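3-carboxy-cis,cis-muconate cycloisomerase (Acinetobacter calcoaceticus, PDB 1Q5N) belongs to the lyase superfamily of largely helical, four-subunit enzymes built on long helix bundles. Local coordinates at residues A[141-152]-A[163-174]; A[62-71]-A[84-92]. All coordinates share one frame; numbering follows the deposited sequence.

Contact 1 (A[141-152]-A[163-174])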
loop_
_atom_site.group_PDB
_atom_site.type_symbol
_atom_site.label_atom_id
_atom_site.label_comp_id
_atom_site.label_asym_id
_atom_site.label_seq_id
_atom_site.Cartn_x
_atom_site.Cartn_y
_atom_site.Cartn_z
ATOM N N LEU A 141 -21.985 -24.219 -3.905
ATOM C CA LEU A 141 -23.153 -24.761 -3.209
ATOM C C LEU A 141 -23.319 -26.253 -3.562
ATOM O O LEU A 141 -23.558 -27.069 -2.709
ATOM C CB LEU A 141 -24.429 -24.028 -3.603
ATOM C CG LEU A 141 -24.697 -22.586 -3.175
ATOM C CD1 LEU A 141 -25.832 -22.046 -4.064
ATOM C CD2 LEU A 141 -25.059 -22.506 -1.697
ATOM N N SER A 142 -23.171 -26.598 -4.825
ATOM C CA SER A 142 -23.329 -27.973 -5.257
ATOM C C SER A 142 -22.281 -28.930 -4.627
ATOM O O SER A 142 -22.622 -30.028 -4.183
ATOM C CB SER A 142 -23.275 -27.995 -6.779
ATOM O OG SER A 142 -22.867 -29.264 -7.228
ATOM N N GLN A 143 -21.018 -28.493 -4.556
ATOM C CA GLN A 143 -19.952 -29.294 -3.969
ATOM C C GLN A 143 -20.141 -29.360 -2.478
ATOM O O GLN A 143 -19.835 -30.363 -1.859
ATOM C CB GLN A 143 -18.593 -28.667 -4.298
ATOM C CG GLN A 143 -18.352 -28.663 -5.784
ATOM C CD GLN A 143 -17.768 -29.977 -6.281
ATOM O OE1 GLN A 143 -18.263 -31.070 -5.951
ATOM N NE2 GLN A 143 -16.701 -29.877 -7.082
ATOM N N ALA A 144 -20.653 -28.296 -1.884
ATOM C CA ALA A 144 -20.854 -28.315 -0.441
ATOM C C ALA A 144 -21.802 -29.437 -0.051
ATOM O O ALA A 144 -21.639 -30.089 0.993
ATOM C CB ALA A 144 -21.417 -26.974 0.050
ATOM N N GLN A 145 -22.821 -29.620 -0.886
ATOM C CA GLN A 145 -23.857 -30.642 -0.711
ATOM C C GLN A 145 -23.248 -32.044 -0.927
ATOM O O GLN A 145 -23.461 -32.942 -0.137
ATOM C CB GLN A 145 -24.970 -30.362 -1.742
ATOM C CG GLN A 145 -26.231 -31.204 -1.709
ATOM C CD GLN A 145 -27.407 -30.450 -2.402
ATOM O OE1 GLN A 145 -27.338 -30.090 -3.605
ATOM N NE2 GLN A 145 -28.473 -30.186 -1.633
ATOM N N THR A 146 -22.488 -32.208 -2.001
ATOM C CA THR A 146 -21.858 -33.471 -2.297
ATOM C C THR A 146 -20.945 -33.981 -1.159
ATOM O O THR A 146 -20.886 -35.193 -0.893
ATOM C CB THR A 146 -21.023 -33.356 -3.571
ATOM O OG1 THR A 146 -21.849 -32.946 -4.649
ATOM C CG2 THR A 146 -20.442 -34.665 -3.952
ATOM N N TYR A 147 -20.280 -33.064 -0.453
ATOM C CA TYR A 147 -19.312 -33.435 0.585
ATOM C C TYR A 147 -19.662 -32.968 1.970
ATOM O O TYR A 147 -18.777 -32.847 2.829
ATOM C CB TYR A 147 -17.934 -32.861 0.213
ATOM C CG TYR A 147 -17.387 -33.387 -1.088
ATOM C CD1 TYR A 147 -16.892 -34.697 -1.183
ATOM C CD2 TYR A 147 -17.351 -32.594 -2.228
ATOM C CE1 TYR A 147 -16.366 -35.205 -2.392
ATOM C CE2 TYR A 147 -16.828 -33.096 -3.450
ATOM C CZ TYR A 147 -16.343 -34.398 -3.508
ATOM O OH TYR A 147 -15.843 -34.903 -4.685
ATOM N N ARG A 148 -20.936 -32.703 2.216
ATOM C CA ARG A 148 -21.293 -32.227 3.539
ATOM C C ARG A 148 -20.955 -33.226 4.653
ATOM O O ARG A 148 -20.872 -32.857 5.816
ATOM C CB ARG A 148 -22.779 -31.844 3.573
ATOM C CG ARG A 148 -23.798 -32.955 3.216
ATOM C CD ARG A 148 -24.979 -32.789 4.167
ATOM N NE ARG A 148 -25.965 -31.890 3.625
ATOM C CZ ARG A 148 -26.669 -30.978 4.304
ATOM N NH1 ARG A 148 -26.540 -30.753 5.613
ATOM N NH2 ARG A 148 -27.576 -30.293 3.635
ATOM N N HIS A 149 -20.780 -34.488 4.287
ATOM C CA HIS A 149 -20.455 -35.535 5.257
ATOM C C HIS A 149 -19.004 -36.023 5.150
ATOM O O HIS A 149 -18.613 -36.951 5.868
ATOM C CB HIS A 149 -21.415 -36.762 5.114
ATOM C CG HIS A 149 -22.845 -36.448 5.443
ATOM N ND1 HIS A 149 -23.868 -36.553 4.519
ATOM C CD2 HIS A 149 -23.398 -35.902 6.565
ATOM C CE1 HIS A 149 -24.988 -36.075 5.047
ATOM N NE2 HIS A 149 -24.725 -35.672 6.284
ATOM N N GLN A 150 -18.209 -35.431 4.261
ATOM C CA GLN A 150 -16.829 -35.853 4.135
ATOM C C GLN A 150 -16.029 -35.255 5.315
ATOM O O GLN A 150 -15.651 -34.057 5.300
ATOM C CB GLN A 150 -16.258 -35.368 2.823
ATOM C CG GLN A 150 -14.795 -35.677 2.697
ATOM C CD GLN A 150 -14.527 -37.195 2.886
ATOM O OE1 GLN A 150 -14.992 -38.019 2.081
ATOM N NE2 GLN A 150 -13.783 -37.565 3.975
ATOM N N VAL A 151 -15.790 -36.073 6.343
ATOM C CA VAL A 151 -15.030 -35.632 7.509
ATOM C C VAL A 151 -13.521 -35.355 7.227
ATOM O O VAL A 151 -12.884 -36.056 6.433
ATOM C CB VAL A 151 -15.150 -36.683 8.643
ATOM C CG1 VAL A 151 -14.265 -36.284 9.774
ATOM C CG2 VAL A 151 -16.599 -36.741 9.153
ATOM N N MET A 152 -12.965 -34.325 7.864
ATOM C CA MET A 152 -11.533 -33.988 7.689
ATOM C C MET A 152 -11.130 -33.131 8.876
ATOM O O MET A 152 -11.991 -32.709 9.647
ATOM C CB MET A 152 -11.297 -33.202 6.403
ATOM C CG MET A 152 -12.044 -31.877 6.434
ATOM S SD MET A 152 -11.723 -30.854 4.992
ATOM C CE MET A 152 -9.993 -30.292 5.406
ATOM N N PRO A 163 -12.465 -32.156 14.296
ATOM C CA PRO A 163 -12.987 -32.511 12.963
ATOM C C PRO A 163 -13.968 -31.479 12.432
ATOM O O PRO A 163 -14.636 -30.819 13.218
ATOM C CB PRO A 163 -13.741 -33.836 13.207
ATOM C CG PRO A 163 -13.292 -34.282 14.588
ATOM C CD PRO A 163 -13.087 -32.992 15.340
ATOM N N ILE A 164 -14.039 -31.348 11.108
ATOM C CA ILE A 164 -15.091 -30.515 10.438
ATOM C C ILE A 164 -15.449 -31.376 9.212
ATOM O O ILE A 164 -15.087 -32.563 9.190
ATOM C CB ILE A 164 -14.569 -29.101 9.929
ATOM C CG1 ILE A 164 -13.406 -29.289 8.920
ATOM C CG2 ILE A 164 -14.123 -28.269 11.116
ATOM C CD1 ILE A 164 -13.039 -28.012 8.154
ATOM N N THR A 165 -16.186 -30.841 8.229
ATOM C CA THR A 165 -16.410 -31.604 6.986
ATOM C C THR A 165 -15.978 -30.671 5.852
ATOM O O THR A 165 -15.987 -29.444 5.996
ATOM C CB THR A 165 -17.885 -32.039 6.739
ATOM O OG1 THR A 165 -18.686 -30.882 6.490
ATOM C CG2 THR A 165 -18.454 -32.825 7.970
ATOM N N LEU A 166 -15.564 -31.251 4.736
ATOM C CA LEU A 166 -15.149 -30.468 3.610
ATOM C C LEU A 166 -16.330 -29.600 3.195
ATOM O O LEU A 166 -16.165 -28.448 2.818
ATOM C CB LEU A 166 -14.744 -31.385 2.474
ATOM C CG LEU A 166 -14.542 -30.677 1.135
ATOM C CD1 LEU A 166 -13.464 -29.635 1.327
ATOM C CD2 LEU A 166 -14.129 -31.666 0.009
ATOM N N GLY A 167 -17.533 -30.161 3.285
ATOM C CA GLY A 167 -18.717 -29.412 2.912
ATOM C C GLY A 167 -18.833 -28.142 3.737
ATOM O O GLY A 167 -19.364 -27.137 3.261
ATOM N N HIS A 168 -18.387 -28.160 4.990
ATOM C CA HIS A 168 -18.495 -26.926 5.759
ATOM C C HIS A 168 -17.543 -25.795 5.176
ATOM O O HIS A 168 -17.948 -24.645 5.092
ATOM C CB HIS A 168 -18.182 -27.184 7.208
ATOM C CG HIS A 168 -18.550 -26.042 8.099
ATOM N ND1 HIS A 168 -17.718 -25.582 9.088
ATOM C CD2 HIS A 168 -19.688 -25.310 8.186
ATOM C CE1 HIS A 168 -18.326 -24.616 9.759
ATOM N NE2 HIS A 168 -19.524 -24.430 9.231
ATOM N N LYS A 169 -16.305 -26.130 4.792
ATOM C CA LYS A 169 -15.434 -25.136 4.163
ATOM C C LYS A 169 -16.129 -24.595 2.896
ATOM O O LYS A 169 -16.159 -23.377 2.658
ATOM C CB LYS A 169 -14.100 -25.762 3.723
ATOM C CG LYS A 169 -13.114 -26.098 4.810
ATOM C CD LYS A 169 -11.832 -26.571 4.157
ATOM C CE LYS A 169 -10.660 -26.605 5.132
ATOM N NZ LYS A 169 -10.244 -25.274 5.670
ATOM N N LEU A 170 -16.696 -25.505 2.091
ATOM C CA LEU A 170 -17.376 -25.117 0.855
ATOM C C LEU A 170 -18.599 -24.221 1.120
ATOM O O LEU A 170 -18.847 -23.255 0.362
ATOM C CB LEU A 170 -17.784 -26.358 0.049
ATOM C CG LEU A 170 -16.555 -27.061 -0.564
ATOM C CD1 LEU A 170 -16.886 -28.509 -0.991
ATOM C CD2 LEU A 170 -16.124 -26.258 -1.752
ATOM N N ALA A 171 -19.338 -24.505 2.198
ATOM C CA ALA A 171 -20.498 -23.673 2.503
ATOM C C ALA A 171 -20.026 -22.267 2.921
ATOM O O ALA A 171 -20.652 -21.258 2.559
ATOM C CB ALA A 171 -21.359 -24.323 3.614
ATOM N N ARG A 172 -18.933 -22.210 3.689
ATOM C CA ARG A 172 -18.372 -20.935 4.125
ATOM C C ARG A 172 -17.980 -20.079 2.866
ATOM O O ARG A 172 -18.284 -18.884 2.793
ATOM C CB ARG A 172 -17.156 -21.182 5.039
ATOM C CG ARG A 172 -17.524 -21.530 6.480
ATOM C CD ARG A 172 -16.352 -22.236 7.203
ATOM N NE ARG A 172 -15.087 -21.489 7.079
ATOM C CZ ARG A 172 -13.884 -22.025 7.258
ATOM N NH1 ARG A 172 -13.780 -23.304 7.583
ATOM N NH2 ARG A 172 -12.780 -21.297 7.072
ATOM N N TRP A 173 -17.360 -20.713 1.871
ATOM C CA TRP A 173 -16.972 -20.010 0.661
ATOM C C TRP A 173 -18.187 -19.550 -0.164
ATOM O O TRP A 173 -18.201 -18.428 -0.747
ATOM C CB TRP A 173 -16.039 -20.888 -0.199
ATOM C CG TRP A 173 -14.815 -21.303 0.527
ATOM C CD1 TRP A 173 -14.279 -20.705 1.637
ATOM C CD2 TRP A 173 -13.911 -22.353 0.167
ATOM N NE1 TRP A 173 -13.106 -21.311 1.972
ATOM C CE2 TRP A 173 -12.858 -22.327 1.092
ATOM C CE3 TRP A 173 -13.896 -23.310 -0.859
ATOM C CZ2 TRP A 173 -11.786 -23.223 1.045
ATOM C CZ3 TRP A 173 -12.814 -24.214 -0.920
ATOM C CH2 TRP A 173 -11.775 -24.157 0.030
ATOM N N ALA A 174 -19.198 -20.414 -0.211
ATOM C CA ALA A 174 -20.414 -20.130 -0.950
ATOM C C ALA A 174 -21.074 -18.890 -0.371
ATOM O O ALA A 174 -21.409 -17.953 -1.081
ATOM C CB ALA A 174 -21.386 -21.337 -0.884
#
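T165 bridges the two segments with one hydroxyl: OG1 donates to R148 O at 3.0 Å, above the plane of that carbonyl, and accepts from H168 N, which makes T165 the N-cap of helix 166-191. Its chi1 of 68° sets OG1 between backbone N and carbonyl carbon, where both partners can be met. Two residues on, G167 N donates to Y147 O (3.0 Å) from the face of that carbonyl opposite the one used by Q150 N, whose bond closes the type I turn from Y147 to Q150. L166 N takes Q150 O nearly head-on. Strands 151-156 and 163-165 pair antiparallel through M152 and I164, the hydrogen-bonded pair.

Side chains fill in around this backbone lattice. L166, with CG anti to the backbone N (chi1 169°), lies alongside Y147 and sets CD2 over one ring face, 4.2 Å from the centroid, a CH-pi contact. M152 holds CG between its own N and carbonyl carbon and bends at chi3 (-74°), which brings SD 3.7 Å from L166 CA and CE against K169 CE; the amine of K169 runs on to E318 of the second subunit. Helix segments 141-146 and 166-174 run antiparallel, their axes 7.7 Å apart at closest; A144 CB rests 3.7 Å from L170 CB, and L141 CD2 reaches A174 CB. G167, without a side chain, lets R148 CA come within 3.9 Å of its own CA. The end of one bundle helix and the start of the next are thus fastened by four backbone bonds and one hydroxyl bond, with apolar side chains packed around them and small residues permitting the close approach.

Contact 2 (A[62-71]-A[84-92])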
loop_
_atom_site.group_PDB
_atom_site.type_symbol
_atom_site.label_atom_id
_atom_site.label_comp_id
_atom_site.label_asym_id
_atom_site.label_seq_id
_atom_site.Cartn_x
_atom_site.Cartn_y
_atom_site.Cartn_z
ATOM N N ALA A 62 -15.233 4.466 -37.811
ATOM C CA ALA A 62 -14.139 5.329 -37.393
ATOM C C ALA A 62 -12.994 4.539 -36.799
ATOM O O ALA A 62 -11.827 4.884 -36.996
ATOM C CB ALA A 62 -14.638 6.355 -36.390
ATOM N N ILE A 63 -13.332 3.474 -36.080
ATOM C CA ILE A 63 -12.333 2.657 -35.430
ATOM C C ILE A 63 -11.317 2.123 -36.420
ATOM O O ILE A 63 -10.138 2.026 -36.111
ATOM C CB ILE A 63 -12.973 1.479 -34.697
ATOM C CG1 ILE A 63 -11.908 0.745 -33.875
ATOM C CG2 ILE A 63 -13.639 0.535 -35.689
ATOM C CD1 ILE A 63 -11.505 1.514 -32.627
ATOM N N ASP A 64 -11.769 1.787 -37.624
ATOM C CA ASP A 64 -10.860 1.271 -38.642
ATOM C C ASP A 64 -10.052 2.342 -39.317
ATOM O O ASP A 64 -8.962 2.075 -39.834
ATOM C CB ASP A 64 -11.633 0.466 -39.674
ATOM C CG ASP A 64 -12.232 -0.776 -39.070
ATOM O OD1 ASP A 64 -11.433 -1.618 -38.589
ATOM O OD2 ASP A 64 -13.484 -0.898 -39.047
ATOM N N LYS A 65 -10.562 3.564 -39.287
ATOM C CA LYS A 65 -9.851 4.676 -39.907
ATOM C C LYS A 65 -8.868 5.412 -38.981
ATOM O O LYS A 65 -8.011 6.137 -39.462
ATOM C CB LYS A 65 -10.844 5.679 -40.465
ATOM C CG LYS A 65 -11.769 5.123 -41.545
ATOM C CD LYS A 65 -12.669 6.248 -41.992
ATOM C CE LYS A 65 -13.676 5.831 -43.013
ATOM N NZ LYS A 65 -14.435 7.077 -43.345
ATOM N N ILE A 66 -8.991 5.221 -37.667
ATOM C CA ILE A 66 -8.118 5.869 -36.705
ATOM C C ILE A 66 -6.659 5.357 -36.664
ATOM O O ILE A 66 -6.418 4.162 -36.635
ATOM C CB ILE A 66 -8.790 5.794 -35.320
ATOM C CG1 ILE A 66 -9.793 6.946 -35.217
ATOM C CG2 ILE A 66 -7.755 5.800 -34.211
ATOM C CD1 ILE A 66 -10.658 6.846 -34.084
ATOM N N ASP A 67 -5.693 6.275 -36.670
ATOM C CA ASP A 67 -4.254 5.932 -36.658
ATOM C C ASP A 67 -3.751 5.812 -35.219
ATOM O O ASP A 67 -3.490 6.828 -34.565
ATOM C CB ASP A 67 -3.436 7.013 -37.386
ATOM C CG ASP A 67 -1.943 6.698 -37.434
ATOM O OD1 ASP A 67 -1.548 5.596 -37.020
ATOM O OD2 ASP A 67 -1.161 7.561 -37.907
ATOM N N PHE A 68 -3.589 4.575 -34.750
ATOM C CA PHE A 68 -3.174 4.352 -33.389
ATOM C C PHE A 68 -1.768 4.777 -33.040
ATOM O O PHE A 68 -1.496 5.093 -31.882
ATOM C CB PHE A 68 -3.468 2.908 -32.984
ATOM C CG PHE A 68 -4.925 2.676 -32.674
ATOM C CD1 PHE A 68 -5.843 2.432 -33.692
ATOM C CD2 PHE A 68 -5.393 2.737 -31.355
ATOM C CE1 PHE A 68 -7.209 2.266 -33.406
ATOM C CE2 PHE A 68 -6.745 2.575 -31.059
ATOM C CZ PHE A 68 -7.656 2.333 -32.085
ATOM N N ASP A 69 -0.873 4.823 -34.017
ATOM C CA ASP A 69 0.482 5.288 -33.738
ATOM C C ASP A 69 0.458 6.800 -33.582
ATOM O O ASP A 69 1.119 7.379 -32.700
ATOM C CB ASP A 69 1.416 4.905 -34.874
ATOM C CG ASP A 69 1.712 3.436 -34.878
ATOM O OD1 ASP A 69 2.495 3.006 -33.986
ATOM O OD2 ASP A 69 1.147 2.715 -35.747
ATOM N N ALA A 70 -0.299 7.448 -34.456
ATOM C CA ALA A 70 -0.419 8.886 -34.377
ATOM C C ALA A 70 -1.044 9.169 -33.004
ATOM O O ALA A 70 -0.562 10.005 -32.276
ATOM C CB ALA A 70 -1.330 9.397 -35.503
ATOM N N LEU A 71 -2.099 8.432 -32.653
ATOM C CA LEU A 71 -2.794 8.634 -31.388
ATOM C C LEU A 71 -1.878 8.485 -30.163
ATOM O O LEU A 71 -1.918 9.326 -29.266
ATOM C CB LEU A 71 -4.003 7.682 -31.261
ATOM C CG LEU A 71 -5.016 8.063 -30.159
ATOM C CD1 LEU A 71 -5.563 9.434 -30.489
ATOM C CD2 LEU A 71 -6.180 7.051 -30.037
ATOM N N PRO A 84 -6.303 14.184 -28.781
ATOM C CA PRO A 84 -5.906 13.785 -30.131
ATOM C C PRO A 84 -6.989 12.894 -30.743
ATOM O O PRO A 84 -7.112 12.790 -31.946
ATOM C CB PRO A 84 -4.619 13.007 -29.900
ATOM C CG PRO A 84 -4.165 13.435 -28.526
ATOM C CD PRO A 84 -5.415 13.576 -27.777
ATOM N N PHE A 85 -7.763 12.230 -29.903
ATOM C CA PHE A 85 -8.799 11.381 -30.421
ATOM C C PHE A 85 -9.887 12.256 -31.077
ATOM O O PHE A 85 -10.374 11.929 -32.154
ATOM C CB PHE A 85 -9.380 10.542 -29.290
ATOM C CG PHE A 85 -10.780 10.088 -29.536
ATOM C CD1 PHE A 85 -11.040 8.959 -30.302
ATOM C CD2 PHE A 85 -11.852 10.779 -28.986
ATOM C CE1 PHE A 85 -12.365 8.538 -30.516
ATOM C CE2 PHE A 85 -13.174 10.366 -29.195
ATOM C CZ PHE A 85 -13.428 9.250 -29.947
ATOM N N VAL A 86 -10.266 13.351 -30.418
ATOM C CA VAL A 86 -11.263 14.267 -30.940
ATOM C C VAL A 86 -10.784 14.817 -32.280
ATOM O O VAL A 86 -11.560 14.831 -33.208
ATOM C CB VAL A 86 -11.580 15.435 -29.924
ATOM C CG1 VAL A 86 -12.285 16.605 -30.610
ATOM C CG2 VAL A 86 -12.516 14.938 -28.866
ATOM N N LYS A 87 -9.520 15.240 -32.396
ATOM C CA LYS A 87 -9.019 15.753 -33.679
ATOM C C LYS A 87 -9.292 14.726 -34.766
ATOM O O LYS A 87 -9.913 15.027 -35.784
ATOM C CB LYS A 87 -7.505 15.991 -33.671
ATOM C CG LYS A 87 -7.021 16.872 -32.579
ATOM C CD LYS A 87 -7.470 18.304 -32.754
ATOM C CE LYS A 87 -6.297 19.179 -33.224
ATOM N NZ LYS A 87 -5.155 19.176 -32.218
ATOM N N GLN A 88 -8.813 13.507 -34.546
ATOM C CA GLN A 88 -8.988 12.466 -35.520
ATOM C C GLN A 88 -10.430 12.150 -35.885
ATOM O O GLN A 88 -10.735 11.949 -37.052
ATOM C CB GLN A 88 -8.294 11.174 -35.072
ATOM C CG GLN A 88 -6.797 11.257 -35.253
ATOM C CD GLN A 88 -6.149 9.887 -35.286
ATOM O OE1 GLN A 88 -6.645 8.967 -35.958
ATOM N NE2 GLN A 88 -5.034 9.740 -34.571
ATOM N N LEU A 89 -11.310 12.085 -34.897
ATOM C CA LEU A 89 -12.686 11.756 -35.188
ATOM C C LEU A 89 -13.314 12.874 -35.980
ATOM O O LEU A 89 -14.179 12.626 -36.825
ATOM C CB LEU A 89 -13.495 11.561 -33.919
ATOM C CG LEU A 89 -14.949 11.170 -34.187
ATOM C CD1 LEU A 89 -14.973 9.775 -34.755
ATOM C CD2 LEU A 89 -15.784 11.237 -32.905
ATOM N N THR A 90 -12.903 14.103 -35.685
ATOM C CA THR A 90 -13.465 15.248 -36.389
ATOM C C THR A 90 -13.011 15.157 -37.857
ATOM O O THR A 90 -13.823 15.213 -38.767
ATOM C CB THR A 90 -13.036 16.609 -35.728
ATOM O OG1 THR A 90 -13.573 16.675 -34.399
ATOM C CG2 THR A 90 -13.619 17.812 -36.500
ATOM N N ALA A 91 -11.718 14.964 -38.074
ATOM C CA ALA A 91 -11.231 14.861 -39.424
ATOM C C ALA A 91 -11.993 13.723 -40.127
ATOM O O ALA A 91 -12.352 13.843 -41.291
ATOM C CB ALA A 91 -9.734 14.601 -39.418
ATOM N N ILE A 92 -12.271 12.628 -39.432
ATOM C CA ILE A 92 -12.987 11.525 -40.069
ATOM C C ILE A 92 -14.418 11.910 -40.497
ATOM O O ILE A 92 -14.874 11.520 -41.563
ATOM C CB ILE A 92 -13.026 10.276 -39.142
ATOM C CG1 ILE A 92 -11.646 9.633 -39.094
ATOM C CG2 ILE A 92 -14.063 9.271 -39.632
ATOM C CD1 ILE A 92 -11.563 8.481 -38.099
#
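Q88 turns its amide against the backbone of D67 and binds it twice. OE1 accepts from D67 N at 2.9 Å, in the plane of the amide carbonyl and on a lone pair; NE2 donates to D67 O at 3.3 Å, with an N-H...O angle of 179° and the acceptor in the amide plane. Beyond CG the chain of Q88 is extended (chi2 -160°), which carries the amide from helix 82-94 across to the other segment. D67 O also accepts from L71 N, while OD1 of D67 caps helix 68-78 through D69 N, with a weak bond to A70 N.

Apolar groups border this bridge. I92 CD1 sits 3.7 Å from both I66 CG1 and K65 CB, and A62 CB meets L89 CD1 at 3.8 Å. Beyond the amide, L71 points CD1 at P84 CB, also 3.7 Å away, the two side chains crossing at about a right angle. Further out, V27, M30 and V31 of helix 23-43 pack on F85, and L7 of the third subunit reaches L71. The two-bond grip fixes the rotation of the Q88 amide and ties the break between helices 62-65 and 68-78 to helix 82-94.

The contacts lie on opposite sides of the chain's centre, their own centres 55 Å apart and their nearest atoms about 38 Å apart, so neither touches the other. They come in series: contact 2 closes before contact 1 opens, and helix 82-94, which carries half of contact 2, is followed directly by helix 110-146, which leads into contact 1. Contact 2 joins short helices, whereas contact 1 joins the ends of two long helices that pack directly, together with the two antiparallel strands that follow one and precede the other. Each also nears a different neighbour, the third subunit at 62-71 and the second at 163-174, so both local folds border the tetramer's interfaces.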